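Local atomic coordinates of aclacinomycin-N/aclacinomycin-A oxidase (Streptomyces galilaeus, PDB entry 2IPI), a protein that oxidises the terminal sugar of aclacinomycin N to give aclacinomycin A and then aclacinomycin Y, using bicovalently bound FAD and molecular oxygen. Residues A[363-369]-A[417-423]; A[454-458]-A[488-492]. One frame throughout, in Å; residues are numbered along the deposited sequence.

Contact 1: A[363-369]-A[417-423]. With AKY (methyl (2S,4R)-2-ethyl-2,5,7-trihydroxy-6,11-dioxo-4-{[2,3,6-trideoxy-4-O-{2,6-dideoxy-4-O-[(2S,6S)-6-methyl-5-oxotetrahydro-2h -pyran-2-yl]-alpha-D-lyxo-hexopyranosyl}-3-(dimethylamino)-D-ribo-hexopyranosyl]oxy}-1,2,3,4,6,11-hexahydrotetracene-1-c arboxylate), chain E.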
loop_
_atom_site.group_PDB
_atom_site.type_symbol
_atom_site.label_atom_id
_atom_site.label_comp_id
_atom_site.label_asym_id
_atom_site.label_seq_id
_atom_site.Cartn_x
_atom_site.Cartn_y
_atom_site.Cartn_z
ATOM N N SER A 363 1.598 -5.877 -11.314
ATOM C CA SER A 363 0.270 -5.455 -10.866
ATOM C C SER A 363 -0.023 -3.985 -11.122
ATOM O O SER A 363 0.848 -3.163 -11.425
ATOM C CB SER A 363 0.064 -5.770 -9.376
ATOM O OG SER A 363 1.235 -5.488 -8.640
ATOM N N LYS A 364 -1.320 -3.659 -11.027
ATOM C CA LYS A 364 -1.829 -2.326 -11.313
ATOM C C LYS A 364 -3.189 -2.103 -10.669
ATOM O O LYS A 364 -4.094 -2.946 -10.743
ATOM C CB LYS A 364 -1.938 -2.056 -12.814
ATOM C CG LYS A 364 -2.048 -3.326 -13.635
ATOM C CD LYS A 364 -2.114 -3.010 -15.105
ATOM C CE LYS A 364 -1.352 -1.775 -15.515
ATOM N NZ LYS A 364 -0.086 -2.047 -16.246
ATOM N N GLY A 365 -3.336 -0.927 -10.051
ATOM C CA GLY A 365 -4.528 -0.608 -9.318
ATOM C C GLY A 365 -5.368 0.542 -9.804
ATOM O O GLY A 365 -5.126 1.065 -10.899
ATOM N N ALA A 366 -6.346 0.910 -8.974
ATOM C CA ALA A 366 -7.289 1.987 -9.235
ATOM C C ALA A 366 -8.158 2.328 -8.023
ATOM O O ALA A 366 -8.489 1.488 -7.183
ATOM C CB ALA A 366 -8.210 1.633 -10.405
ATOM N N TYR A 367 -8.554 3.589 -7.926
ATOM C CA TYR A 367 -9.508 4.126 -6.976
ATOM C C TYR A 367 -10.857 4.375 -7.658
ATOM O O TYR A 367 -10.918 5.166 -8.599
ATOM C CB TYR A 367 -9.034 5.455 -6.377
ATOM C CG TYR A 367 -7.959 5.358 -5.328
ATOM C CD1 TYR A 367 -8.268 4.925 -4.037
ATOM C CD2 TYR A 367 -6.644 5.696 -5.595
ATOM C CE1 TYR A 367 -7.290 4.839 -3.078
ATOM C CE2 TYR A 367 -5.646 5.609 -4.635
ATOM C CZ TYR A 367 -5.982 5.178 -3.368
ATOM O OH TYR A 367 -5.033 5.073 -2.380
ATOM N N LEU A 368 -11.941 3.721 -7.237
ATOM C CA LEU A 368 -13.222 3.950 -7.898
ATOM C C LEU A 368 -14.080 4.948 -7.119
ATOM O O LEU A 368 -14.277 4.781 -5.913
ATOM C CB LEU A 368 -14.053 2.675 -8.067
ATOM C CG LEU A 368 -13.412 1.454 -8.721
ATOM C CD1 LEU A 368 -14.358 0.253 -8.750
ATOM C CD2 LEU A 368 -12.937 1.775 -10.123
ATOM N N ARG A 369 -14.629 5.942 -7.794
ATOM C CA ARG A 369 -15.554 6.869 -7.159
ATOM C C ARG A 369 -16.993 6.381 -7.250
ATOM O O ARG A 369 -17.825 6.727 -6.408
ATOM C CB ARG A 369 -15.482 8.256 -7.785
ATOM C CG ARG A 369 -14.449 9.179 -7.170
ATOM C CD ARG A 369 -14.554 10.557 -7.833
ATOM N NE ARG A 369 -15.314 11.479 -6.993
ATOM C CZ ARG A 369 -16.197 12.374 -7.452
ATOM N NH1 ARG A 369 -16.520 12.474 -8.785
ATOM N NH2 ARG A 369 -16.801 13.151 -6.552
ATOM N N ASP A 417 -12.303 10.461 -1.755
ATOM C CA ASP A 417 -13.757 10.339 -2.008
ATOM C C ASP A 417 -13.979 9.147 -2.947
ATOM O O ASP A 417 -14.685 9.267 -3.943
ATOM C CB ASP A 417 -14.353 11.621 -2.548
ATOM C CG ASP A 417 -15.841 11.634 -2.813
ATOM O OD1 ASP A 417 -16.263 12.046 -3.917
ATOM O OD2 ASP A 417 -16.657 11.234 -1.954
ATOM N N SER A 418 -13.351 8.037 -2.568
ATOM C CA SER A 418 -13.493 6.763 -3.252
ATOM C C SER A 418 -14.209 5.751 -2.353
ATOM O O SER A 418 -14.136 5.836 -1.124
ATOM C CB SER A 418 -12.145 6.218 -3.714
ATOM O OG SER A 418 -11.609 7.042 -4.746
ATOM N N ILE A 419 -14.899 4.795 -2.989
ATOM C CA ILE A 419 -15.733 3.836 -2.275
ATOM C C ILE A 419 -15.118 2.443 -2.302
ATOM O O ILE A 419 -15.420 1.607 -1.441
ATOM C CB ILE A 419 -17.149 3.761 -2.869
ATOM C CG1 ILE A 419 -17.232 3.072 -4.231
ATOM C CG2 ILE A 419 -17.792 5.146 -2.949
ATOM C CD1 ILE A 419 -18.565 3.252 -4.939
ATOM N N ILE A 420 -14.271 2.188 -3.300
ATOM C CA ILE A 420 -13.607 0.913 -3.491
ATOM C C ILE A 420 -12.224 1.071 -4.104
ATOM O O ILE A 420 -12.025 1.938 -4.950
ATOM C CB ILE A 420 -14.448 -0.005 -4.397
ATOM C CG1 ILE A 420 -15.810 -0.398 -3.818
ATOM C CG2 ILE A 420 -13.677 -1.266 -4.761
ATOM C CD1 ILE A 420 -16.869 -0.655 -4.868
ATOM N N LYS A 421 -11.266 0.247 -3.693
ATOM C CA LYS A 421 -9.943 0.237 -4.310
ATOM C C LYS A 421 -9.707 -1.082 -5.048
ATOM O O LYS A 421 -10.073 -2.137 -4.524
ATOM C CB LYS A 421 -8.880 0.407 -3.236
ATOM C CG LYS A 421 -7.903 1.552 -3.479
ATOM C CD LYS A 421 -6.571 1.156 -2.860
ATOM C CE LYS A 421 -6.371 1.950 -1.572
ATOM N NZ LYS A 421 -5.125 2.731 -1.529
ATOM N N VAL A 422 -9.070 -1.043 -6.212
ATOM C CA VAL A 422 -8.833 -2.304 -6.931
ATOM C C VAL A 422 -7.351 -2.510 -7.198
ATOM O O VAL A 422 -6.593 -1.567 -7.406
ATOM C CB VAL A 422 -9.637 -2.419 -8.242
ATOM C CG1 VAL A 422 -10.938 -1.625 -8.169
ATOM C CG2 VAL A 422 -8.847 -1.964 -9.454
ATOM N N TRP A 423 -6.900 -3.755 -7.173
ATOM C CA TRP A 423 -5.517 -4.125 -7.458
ATOM C C TRP A 423 -5.485 -5.317 -8.405
ATOM O O TRP A 423 -5.941 -6.394 -8.012
ATOM C CB TRP A 423 -4.765 -4.493 -6.181
ATOM C CG TRP A 423 -3.288 -4.750 -6.313
ATOM C CD1 TRP A 423 -2.350 -3.825 -6.662
ATOM C CD2 TRP A 423 -2.587 -5.982 -6.105
ATOM N NE1 TRP A 423 -1.107 -4.413 -6.681
ATOM C CE2 TRP A 423 -1.224 -5.738 -6.343
ATOM C CE3 TRP A 423 -2.971 -7.279 -5.740
ATOM C CZ2 TRP A 423 -0.247 -6.723 -6.232
ATOM C CZ3 TRP A 423 -2.004 -8.256 -5.626
ATOM C CH2 TRP A 423 -0.647 -7.987 -5.869
HETATM O O15 AKY E . -3.552 -3.627 -1.046
HETATM C C42 AKY E . -3.045 -4.763 -1.093
HETATM C C40 AKY E . -3.714 -5.866 -0.237
HETATM C C38 AKY E . -3.155 -7.219 -0.411
HETATM C C39 AKY E . -1.998 -5.227 -2.186
HETATM C C41 AKY E . -1.814 -4.971 -3.491
HETATM O O14 AKY E . -1.302 -6.411 -1.872
HETATM C C37 AKY E . -2.181 -7.467 -1.509
HETATM O O13 AKY E . -1.511 -8.674 -1.251
HETATM C C35 AKY E . -1.267 -9.484 -2.364
HETATM C C34 AKY E . -2.176 -10.716 -2.412
HETATM C C36 AKY E . -3.456 -10.479 -1.821
HETATM O O11 AKY E . -1.559 -11.985 -1.823
HETATM C C33 AKY E . 0.207 -9.820 -2.508
HETATM O O12 AKY E . 1.182 -8.656 -2.531
HETATM C C32 AKY E . 0.613 -10.927 -1.759
HETATM C C31 AKY E . -0.076 -12.095 -2.139
HETATM O O7 AKY E . -1.059 -17.604 -5.436
HETATM C C7 AKY E . -0.096 -18.639 -5.231
HETATM C C8 AKY E . -0.310 -19.257 -3.904
HETATM C C9 AKY E . -1.425 -20.269 -3.969
HETATM O O9 AKY E . -2.493 -19.632 -4.582
HETATM C C13 AKY E . -1.704 -20.760 -2.595
HETATM C C14 AKY E . -2.144 -19.513 -1.825
HETATM C C20 AKY E . -0.304 -19.619 -6.340
HETATM C C19 AKY E . -0.779 -20.921 -6.164
HETATM C C10 AKY E . -0.929 -21.425 -4.749
HETATM C C11 AKY E . -0.890 -21.791 -7.249
HETATM C C18 AKY E . -0.512 -21.379 -8.526
HETATM C C17 AKY E . -0.027 -20.079 -8.721
HETATM C C6 AKY E . 0.057 -19.224 -7.628
HETATM O O6 AKY E . 0.525 -17.967 -7.781
HETATM C C12 AKY E . -0.578 -22.293 -9.602
HETATM O O3 AKY E . -1.019 -23.454 -9.454
HETATM C C15 AKY E . -0.125 -21.884 -10.881
HETATM C C1 AKY E . -0.124 -22.806 -11.926
HETATM C C2 AKY E . 0.359 -22.475 -13.194
HETATM C C3 AKY E . 0.835 -21.180 -13.396
HETATM C C16 AKY E . 0.370 -20.577 -11.080
HETATM C C5 AKY E . 0.419 -19.669 -10.000
HETATM O O5 AKY E . 0.884 -18.514 -10.064
HETATM C C4 AKY E . 0.840 -20.248 -12.361
HETATM O O4 AKY E . 1.332 -19.012 -12.628
HETATM O O18 AKY E . 0.091 -12.510 -3.504
HETATM C C45 AKY E . -0.453 -16.304 -5.398
HETATM C C43 AKY E . 0.460 -21.853 -4.285
HETATM O O16 AKY E . 1.479 -21.268 -4.669
HETATM O O17 AKY E . 0.615 -22.919 -3.447
HETATM C C44 AKY E . 1.428 -23.887 -4.124
HETATM O O19 AKY E . 0.329 -16.085 -4.250
HETATM C C47 AKY E . -1.046 -13.859 -5.167
HETATM N N11 AKY E . -0.622 -12.897 -6.201
HETATM C C52 AKY E . -1.536 -11.908 -6.657
HETATM C C51 AKY E . 0.745 -12.496 -6.222
HETATM C C46 AKY E . -1.553 -15.254 -5.508
HETATM C C48 AKY E . -0.425 -13.828 -3.770
HETATM C C49 AKY E . 0.720 -14.822 -3.682
HETATM C C50 AKY E . 2.175 -14.343 -3.760
#

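Contact 2: A[454-458]-A[488-492]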
loop_
_atom_site.group_PDB
_atom_site.type_symbol
_atom_site.label_atom_id
_atom_site.label_comp_id
_atom_site.label_asym_id
_atom_site.label_seq_id
_atom_site.Cartn_x
_atom_site.Cartn_y
_atom_site.Cartn_z
ATOM N N GLY A 454 -6.910 3.753 -21.368
ATOM C CA GLY A 454 -6.397 2.610 -20.695
ATOM C C GLY A 454 -5.943 2.871 -19.272
ATOM O O GLY A 454 -5.204 2.022 -18.754
ATOM N N VAL A 455 -6.381 4.004 -18.731
ATOM C CA VAL A 455 -5.980 4.375 -17.376
ATOM C C VAL A 455 -7.133 4.941 -16.564
ATOM O O VAL A 455 -8.063 5.557 -17.076
ATOM C CB VAL A 455 -4.835 5.405 -17.359
ATOM C CG1 VAL A 455 -3.603 4.862 -18.074
ATOM C CG2 VAL A 455 -5.294 6.715 -17.974
ATOM N N PRO A 456 -7.081 4.746 -15.254
ATOM C CA PRO A 456 -8.075 5.389 -14.387
ATOM C C PRO A 456 -7.718 6.858 -14.169
ATOM O O PRO A 456 -6.949 7.171 -13.256
ATOM C CB PRO A 456 -7.940 4.630 -13.070
ATOM C CG PRO A 456 -6.529 4.139 -13.066
ATOM C CD PRO A 456 -6.109 3.947 -14.495
ATOM N N VAL A 457 -8.292 7.702 -15.008
ATOM C CA VAL A 457 -8.161 9.147 -14.893
ATOM C C VAL A 457 -9.100 9.697 -13.841
ATOM O O VAL A 457 -10.316 9.469 -13.879
ATOM C CB VAL A 457 -8.502 9.848 -16.228
ATOM C CG1 VAL A 457 -8.383 11.362 -16.065
ATOM C CG2 VAL A 457 -7.629 9.327 -17.352
ATOM N N PRO A 458 -8.581 10.461 -12.883
ATOM C CA PRO A 458 -9.477 11.094 -11.906
ATOM C C PRO A 458 -10.517 11.962 -12.621
ATOM O O PRO A 458 -10.163 12.927 -13.303
ATOM C CB PRO A 458 -8.530 11.928 -11.044
ATOM C CG PRO A 458 -7.182 11.295 -11.225
ATOM C CD PRO A 458 -7.159 10.761 -12.637
ATOM N N THR A 488 -0.560 13.228 -12.251
ATOM C CA THR A 488 -1.989 13.487 -12.079
ATOM C C THR A 488 -2.662 12.228 -11.542
ATOM O O THR A 488 -3.466 12.248 -10.622
ATOM C CB THR A 488 -2.630 13.905 -13.414
ATOM O OG1 THR A 488 -2.013 15.141 -13.836
ATOM C CG2 THR A 488 -4.127 14.144 -13.278
ATOM N N LEU A 489 -2.277 11.108 -12.166
ATOM C CA LEU A 489 -2.891 9.832 -11.859
ATOM C C LEU A 489 -2.723 9.509 -10.379
ATOM O O LEU A 489 -3.684 9.105 -9.739
ATOM C CB LEU A 489 -2.297 8.707 -12.708
ATOM C CG LEU A 489 -2.626 8.700 -14.202
ATOM C CD1 LEU A 489 -2.190 7.376 -14.812
ATOM C CD2 LEU A 489 -4.106 8.933 -14.467
ATOM N N TYR A 490 -1.499 9.699 -9.870
ATOM C CA TYR A 490 -1.239 9.271 -8.492
ATOM C C TYR A 490 -1.551 10.325 -7.439
ATOM O O TYR A 490 -1.885 9.993 -6.292
ATOM C CB TYR A 490 0.231 8.860 -8.383
ATOM C CG TYR A 490 0.580 7.478 -8.854
ATOM C CD1 TYR A 490 1.541 7.298 -9.845
ATOM C CD2 TYR A 490 -0.018 6.323 -8.358
ATOM C CE1 TYR A 490 1.897 6.043 -10.314
ATOM C CE2 TYR A 490 0.329 5.062 -8.817
ATOM C CZ TYR A 490 1.282 4.918 -9.796
ATOM O OH TYR A 490 1.640 3.662 -10.264
ATOM N N TYR A 491 -1.403 11.613 -7.723
ATOM C CA TYR A 491 -1.488 12.629 -6.682
ATOM C C TYR A 491 -2.521 13.716 -6.938
ATOM O O TYR A 491 -2.663 14.603 -6.074
ATOM C CB TYR A 491 -0.126 13.345 -6.552
ATOM C CG TYR A 491 1.092 12.502 -6.332
ATOM C CD1 TYR A 491 1.305 11.825 -5.129
ATOM C CD2 TYR A 491 2.059 12.363 -7.310
ATOM C CE1 TYR A 491 2.442 11.050 -4.940
ATOM C CE2 TYR A 491 3.187 11.598 -7.133
ATOM C CZ TYR A 491 3.376 10.941 -5.940
ATOM O OH TYR A 491 4.514 10.193 -5.812
ATOM N N LYS A 492 -3.201 13.704 -8.077
ATOM C CA LYS A 492 -4.134 14.742 -8.486
ATOM C C LYS A 492 -3.582 16.132 -8.224
ATOM O O LYS A 492 -2.403 16.361 -8.479
ATOM C CB LYS A 492 -5.479 14.546 -7.771
ATOM C CG LYS A 492 -6.056 13.165 -8.120
ATOM C CD LYS A 492 -7.109 12.760 -7.094
ATOM C CE LYS A 492 -8.374 13.593 -7.212
ATOM N NZ LYS A 492 -9.619 12.826 -7.487
#

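Contact 1: A[363-369]-A[417-423]
S363 lies beside W423, its OG 3.1 Å from W423 CZ2, while the CA-to-CB bond of K364 is directed away from the partner strand and its NZ forms salt bridges with D471 and D473. At G365 the strands are tightest: its CA lies 3.0 Å from V422 O and 4.1 Å from W423 CA, and a CB here would collide with that carbonyl. A366 and V422 form a hydrogen-bonded pair, with A366 N to V422 O at 2.9 Å and V422 N to A366 O at 2.8 Å. On the sheet face of W423, Y367 OH accepts a very short 2.5 Å bond from K421 NZ, whose side chain lies about 6 Å from the FAD. L368 N donates to I420 O (2.9 Å), and L368 CD1 packs on V422 CG1 (3.9 Å) on the opposite face. Past the strand, R369 NH2 makes a salt bridge to D417 OD1 (2.9 Å). This is the antiparallel edge of the seven-stranded substrate-domain sheet, where one face of the W423 ring meets C41 of AKY, lining the sugar pocket.

Contact 2: A[454-458]-A[488-492]
A loop packs here against the last turn of helix 486-491, which belongs to the berberine-like region of this oxygen-dependent FAD-linked oxidoreductase. The contact is mainly apolar, and no hydrogen bond crosses it. L489 extends its side chain to the loop, with CD1 4.2 Å from V455 CB and CD2 4.0 Å from P458 CD. The same CD2 lies 4.1 Å from V457 CA, so one leucine meets successive loop residues. The CA-to-CB bond of P458 is directed toward the helix, and its CG lies 3.8 Å from K492 CG, in the aliphatic part of the lysine.

Polar groups bond within the helix or to residues outside the two segments. T488 O accepts K492 N at 2.9 Å, closing the final helical turn before K492 adopts positive phi and the chain leaves the helix. The charged end of K492 makes a salt bridge to E463, and Y490 and Y491, directed away from the loop, hydrogen-bond through their hydroxyls to Y469 O and G214 O, respectively. The helix thus contacts the loop through L489 and the backbone of the active-site residue Y469 through the hydroxyl of Y490. Against the loop carbonyls, the leucine comes closest at P456 O, 3.6 Å from L489 CD2.

Contact 1 closes before contact 2 opens along the chain, and helix 434-448 lies between them in sequence. Their centres are 11 Å apart, on the same side of the chain's centre. They meet directly through P456, whose CB packs 4.0 Å from A366 CB and whose CG lies 4.0 Å from G365 O. The 454-458 loop therefore sits between strand 360-368, the edge of the seven-stranded sheet, and helix 486-491. E463 joins the two regions again, hydrogen-bonded to S418 of contact 1 and in a salt bridge with K492 of contact 2. Together they connect the substrate-binding sheet to the C-terminal region that carries the catalytic Y469.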